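Local coordinates for major centromere autoantigen B (Homo sapiens, PDB 1HLV), which binds the CENP-B box DNA of the centromere through its N-terminal helix-turn-helix DNA-binding domains and induces kinks in it, at residues C[76-85]-C[100-111]. Numbering follows the deposited sequence.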
loop_
_atom_site.group_PDB
_atom_site.type_symbol
_atom_site.label_atom_id
_atom_site.label_comp_id
_atom_site.label_asym_id
_atom_site.label_seq_id
_atom_site.Cartn_x
_atom_site.Cartn_y
_atom_site.Cartn_z
ATOM N N LYS C 76 -8.271 -6.062 9.380
ATOM C CA LYS C 76 -9.185 -7.159 9.088
ATOM C C LYS C 76 -10.527 -6.589 8.648
ATOM O O LYS C 76 -11.121 -7.061 7.680
ATOM C CB LYS C 76 -9.353 -8.056 10.314
ATOM C CG LYS C 76 -10.135 -9.329 10.058
ATOM C CD LYS C 76 -10.221 -10.156 11.333
ATOM C CE LYS C 76 -11.095 -11.404 11.163
ATOM N NZ LYS C 76 -10.450 -12.503 10.391
ATOM N N LEU C 77 -10.986 -5.557 9.357
ATOM C CA LEU C 77 -12.255 -4.901 9.047
ATOM C C LEU C 77 -12.186 -4.282 7.650
ATOM O O LEU C 77 -13.118 -4.419 6.849
ATOM C CB LEU C 77 -12.559 -3.825 10.099
ATOM C CG LEU C 77 -13.796 -2.934 9.916
ATOM C CD1 LEU C 77 -14.183 -2.261 11.231
ATOM C CD2 LEU C 77 -13.502 -1.889 8.855
ATOM N N GLU C 78 -11.078 -3.608 7.357
ATOM C CA GLU C 78 -10.899 -2.987 6.050
ATOM C C GLU C 78 -10.983 -3.989 4.900
ATOM O O GLU C 78 -11.435 -3.654 3.800
ATOM C CB GLU C 78 -9.561 -2.255 6.004
ATOM C CG GLU C 78 -9.603 -0.939 6.748
ATOM C CD GLU C 78 -8.243 -0.297 6.889
ATOM O OE1 GLU C 78 -7.429 -0.400 5.938
ATOM O OE2 GLU C 78 -8.004 0.319 7.950
ATOM N N GLY C 79 -10.551 -5.219 5.157
ATOM C CA GLY C 79 -10.598 -6.233 4.125
ATOM C C GLY C 79 -12.036 -6.523 3.776
ATOM O O GLY C 79 -12.423 -6.491 2.606
ATOM N N LEU C 80 -12.836 -6.795 4.801
ATOM C CA LEU C 80 -14.251 -7.086 4.609
ATOM C C LEU C 80 -15.006 -5.915 3.967
ATOM O O LEU C 80 -15.808 -6.111 3.054
ATOM C CB LEU C 80 -14.872 -7.466 5.954
ATOM C CG LEU C 80 -14.215 -8.754 6.481
ATOM C CD1 LEU C 80 -14.547 -8.993 7.954
ATOM C CD2 LEU C 80 -14.659 -9.918 5.592
ATOM N N LEU C 81 -14.726 -4.701 4.440
ATOM C CA LEU C 81 -15.362 -3.493 3.928
ATOM C C LEU C 81 -15.091 -3.321 2.431
ATOM O O LEU C 81 -15.999 -3.030 1.646
ATOM C CB LEU C 81 -14.838 -2.273 4.695
ATOM C CG LEU C 81 -15.552 -0.932 4.511
ATOM C CD1 LEU C 81 -17.026 -1.074 4.876
ATOM C CD2 LEU C 81 -14.889 0.114 5.388
ATOM N N ILE C 82 -13.836 -3.500 2.036
ATOM C CA ILE C 82 -13.461 -3.366 0.632
ATOM C C ILE C 82 -14.225 -4.371 -0.217
ATOM O O ILE C 82 -14.872 -3.999 -1.196
ATOM C CB ILE C 82 -11.939 -3.579 0.435
ATOM C CG1 ILE C 82 -11.185 -2.342 0.926
ATOM C CG2 ILE C 82 -11.623 -3.859 -1.024
ATOM C CD1 ILE C 82 -9.689 -2.486 0.915
ATOM N N ALA C 83 -14.154 -5.643 0.162
ATOM C CA ALA C 83 -14.845 -6.685 -0.578
ATOM C C ALA C 83 -16.301 -6.291 -0.759
ATOM O O ALA C 83 -16.877 -6.458 -1.839
ATOM C CB ALA C 83 -14.757 -8.001 0.167
ATOM N N TRP C 84 -16.882 -5.755 0.309
ATOM C CA TRP C 84 -18.276 -5.337 0.313
ATOM C C TRP C 84 -18.629 -4.241 -0.700
ATOM O O TRP C 84 -19.467 -4.458 -1.575
ATOM C CB TRP C 84 -18.669 -4.877 1.717
ATOM C CG TRP C 84 -19.982 -4.154 1.767
ATOM C CD1 TRP C 84 -21.234 -4.710 1.728
ATOM C CD2 TRP C 84 -20.174 -2.735 1.838
ATOM N NE1 TRP C 84 -22.189 -3.723 1.773
ATOM C CE2 TRP C 84 -21.569 -2.501 1.840
ATOM C CE3 TRP C 84 -19.301 -1.637 1.902
ATOM C CZ2 TRP C 84 -22.114 -1.211 1.903
ATOM C CZ3 TRP C 84 -19.840 -0.358 1.966
ATOM C CH2 TRP C 84 -21.238 -0.156 1.966
ATOM N N PHE C 85 -18.005 -3.069 -0.590
ATOM C CA PHE C 85 -18.324 -1.989 -1.515
ATOM C C PHE C 85 -17.780 -2.231 -2.913
ATOM O O PHE C 85 -18.272 -1.659 -3.886
ATOM C CB PHE C 85 -17.848 -0.622 -0.977
ATOM C CG PHE C 85 -16.348 -0.407 -1.006
ATOM C CD1 PHE C 85 -15.631 -0.450 -2.199
ATOM C CD2 PHE C 85 -15.669 -0.077 0.162
ATOM C CE1 PHE C 85 -14.265 -0.167 -2.227
ATOM C CE2 PHE C 85 -14.307 0.209 0.145
ATOM C CZ PHE C 85 -13.604 0.164 -1.051
ATOM N N LEU C 100 -20.994 3.773 3.890
ATOM C CA LEU C 100 -19.698 3.175 4.156
ATOM C C LEU C 100 -19.405 3.169 5.650
ATOM O O LEU C 100 -19.003 2.146 6.203
ATOM C CB LEU C 100 -18.601 3.954 3.435
ATOM C CG LEU C 100 -17.209 3.333 3.466
ATOM C CD1 LEU C 100 -17.078 2.364 2.314
ATOM C CD2 LEU C 100 -16.160 4.413 3.340
ATOM N N LYS C 101 -19.606 4.305 6.308
ATOM C CA LYS C 101 -19.328 4.397 7.739
ATOM C C LYS C 101 -20.261 3.536 8.572
ATOM O O LYS C 101 -19.898 3.056 9.647
ATOM C CB LYS C 101 -19.435 5.843 8.209
ATOM C CG LYS C 101 -19.233 6.004 9.694
ATOM C CD LYS C 101 -19.196 7.458 10.081
ATOM C CE LYS C 101 -18.967 7.616 11.571
ATOM N NZ LYS C 101 -18.893 9.052 11.959
ATOM N N GLU C 102 -21.470 3.348 8.066
ATOM C CA GLU C 102 -22.483 2.553 8.740
ATOM C C GLU C 102 -22.088 1.078 8.678
ATOM O O GLU C 102 -22.144 0.348 9.677
ATOM C CB GLU C 102 -23.813 2.784 8.038
ATOM C CG GLU C 102 -25.015 2.127 8.652
ATOM C CD GLU C 102 -26.268 2.480 7.878
ATOM O OE1 GLU C 102 -26.601 3.687 7.816
ATOM O OE2 GLU C 102 -26.913 1.561 7.320
ATOM N N LYS C 103 -21.676 0.657 7.490
ATOM C CA LYS C 103 -21.258 -0.711 7.258
ATOM C C LYS C 103 -20.018 -1.063 8.078
ATOM O O LYS C 103 -19.908 -2.170 8.585
ATOM C CB LYS C 103 -20.975 -0.915 5.768
ATOM C CG LYS C 103 -20.558 -2.322 5.402
ATOM C CD LYS C 103 -21.653 -3.330 5.707
ATOM C CE LYS C 103 -21.297 -4.700 5.158
ATOM N NZ LYS C 103 -22.357 -5.711 5.438
ATOM N N ALA C 104 -19.092 -0.119 8.210
ATOM C CA ALA C 104 -17.868 -0.358 8.967
ATOM C C ALA C 104 -18.156 -0.583 10.446
ATOM O O ALA C 104 -17.529 -1.430 11.092
ATOM C CB ALA C 104 -16.911 0.803 8.797
ATOM N N LEU C 105 -19.099 0.179 10.989
ATOM C CA LEU C 105 -19.449 0.030 12.395
ATOM C C LEU C 105 -20.121 -1.321 12.652
ATOM O O LEU C 105 -19.976 -1.890 13.737
ATOM C CB LEU C 105 -20.354 1.183 12.839
ATOM C CG LEU C 105 -19.649 2.542 12.979
ATOM C CD1 LEU C 105 -20.668 3.620 13.327
ATOM C CD2 LEU C 105 -18.573 2.466 14.064
ATOM N N ARG C 106 -20.838 -1.838 11.656
ATOM C CA ARG C 106 -21.507 -3.131 11.791
ATOM C C ARG C 106 -20.505 -4.276 11.725
ATOM O O ARG C 106 -20.625 -5.253 12.457
ATOM C CB ARG C 106 -22.543 -3.330 10.686
ATOM C CG ARG C 106 -23.808 -2.521 10.834
ATOM C CD ARG C 106 -24.580 -2.598 9.533
ATOM N NE ARG C 106 -25.810 -1.812 9.535
ATOM C CZ ARG C 106 -26.492 -1.513 8.432
ATOM N NH1 ARG C 106 -26.051 -1.933 7.250
ATOM N NH2 ARG C 106 -27.615 -0.806 8.506
ATOM N N ILE C 107 -19.533 -4.161 10.823
ATOM C CA ILE C 107 -18.505 -5.176 10.678
ATOM C C ILE C 107 -17.700 -5.209 11.980
ATOM O O ILE C 107 -17.334 -6.276 12.468
ATOM C CB ILE C 107 -17.580 -4.853 9.487
ATOM C CG1 ILE C 107 -18.386 -4.893 8.186
ATOM C CG2 ILE C 107 -16.429 -5.850 9.411
ATOM C CD1 ILE C 107 -17.571 -4.561 6.931
ATOM N N ALA C 108 -17.449 -4.037 12.556
ATOM C CA ALA C 108 -16.692 -3.966 13.797
ATOM C C ALA C 108 -17.413 -4.694 14.929
ATOM O O ALA C 108 -16.769 -5.303 15.783
ATOM C CB ALA C 108 -16.438 -2.513 14.190
ATOM N N GLU C 109 -18.741 -4.622 14.936
ATOM C CA GLU C 109 -19.537 -5.286 15.962
ATOM C C GLU C 109 -19.375 -6.786 15.803
ATOM O O GLU C 109 -19.200 -7.513 16.785
ATOM C CB GLU C 109 -21.023 -4.950 15.820
ATOM C CG GLU C 109 -21.456 -3.619 16.396
ATOM C CD GLU C 109 -22.961 -3.386 16.251
ATOM O OE1 GLU C 109 -23.749 -4.203 16.793
ATOM O OE2 GLU C 109 -23.350 -2.390 15.592
ATOM N N GLU C 110 -19.446 -7.240 14.557
ATOM C CA GLU C 110 -19.319 -8.658 14.250
ATOM C C GLU C 110 -17.953 -9.211 14.608
ATOM O O GLU C 110 -17.848 -10.334 15.097
ATOM C CB GLU C 110 -19.602 -8.901 12.774
ATOM C CG GLU C 110 -21.034 -8.623 12.409
ATOM C CD GLU C 110 -21.626 -9.725 11.571
ATOM O OE1 GLU C 110 -21.340 -9.751 10.352
ATOM O OE2 GLU C 110 -22.360 -10.571 12.140
ATOM N N LEU C 111 -16.913 -8.419 14.370
ATOM C CA LEU C 111 -15.548 -8.831 14.678
ATOM C C LEU C 111 -15.238 -8.698 16.166
ATOM O O LEU C 111 -14.241 -9.237 16.656
ATOM C CB LEU C 111 -14.556 -7.999 13.860
ATOM C CG LEU C 111 -14.077 -8.591 12.527
ATOM C CD1 LEU C 111 -15.202 -9.319 11.819
ATOM C CD2 LEU C 111 -13.520 -7.480 11.654
#
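Lys103 lies across one face of the Trp84 indole, with Lys103 CG 3.5 Å above the ring plane and over its centre. A bend at chi2 (62°) turns the rest of the chain along the ring, and Lys103 CE makes a CH-pi contact 3.6 Å from the centroid of the Trp84 five-membered ring. Lys103 NZ is set further off the ring normal, giving an off-centre cation-pi pair. Leu100 CD1 meets the indole at its edge, in plane, 3.9 Å from Trp84 CZ3; Leu81 O is also in plane at the edge. The Leu100 methyl comes obliquely to the Phe85 ring, 3.5 Å from Phe85 CD2. Ile82 O lies over one Phe85 face, toward the rim.

Two leucines pack as knobs into holes. Leu81 sits among Leu100, Lys103, Ala104 and Ile107; Leu77 sits among Ala104, Ile107, Ala108 and Leu111. Leu80 CD1 and Leu111 CD1 meet tip to tip at 3.9 Å. No hydrogen bond crosses.

The axes of 76-85 and 100-111 come within 9.8 Å, their N-to-C directions 131° apart. Helix 120-129 packs against both: Phe126 touches Leu81, Leu123 touches Leu100 and Trp122 touches Ala104. This is consistent with the three-helix bundle of a Tc5 transposase-type helix-turn-helix domain.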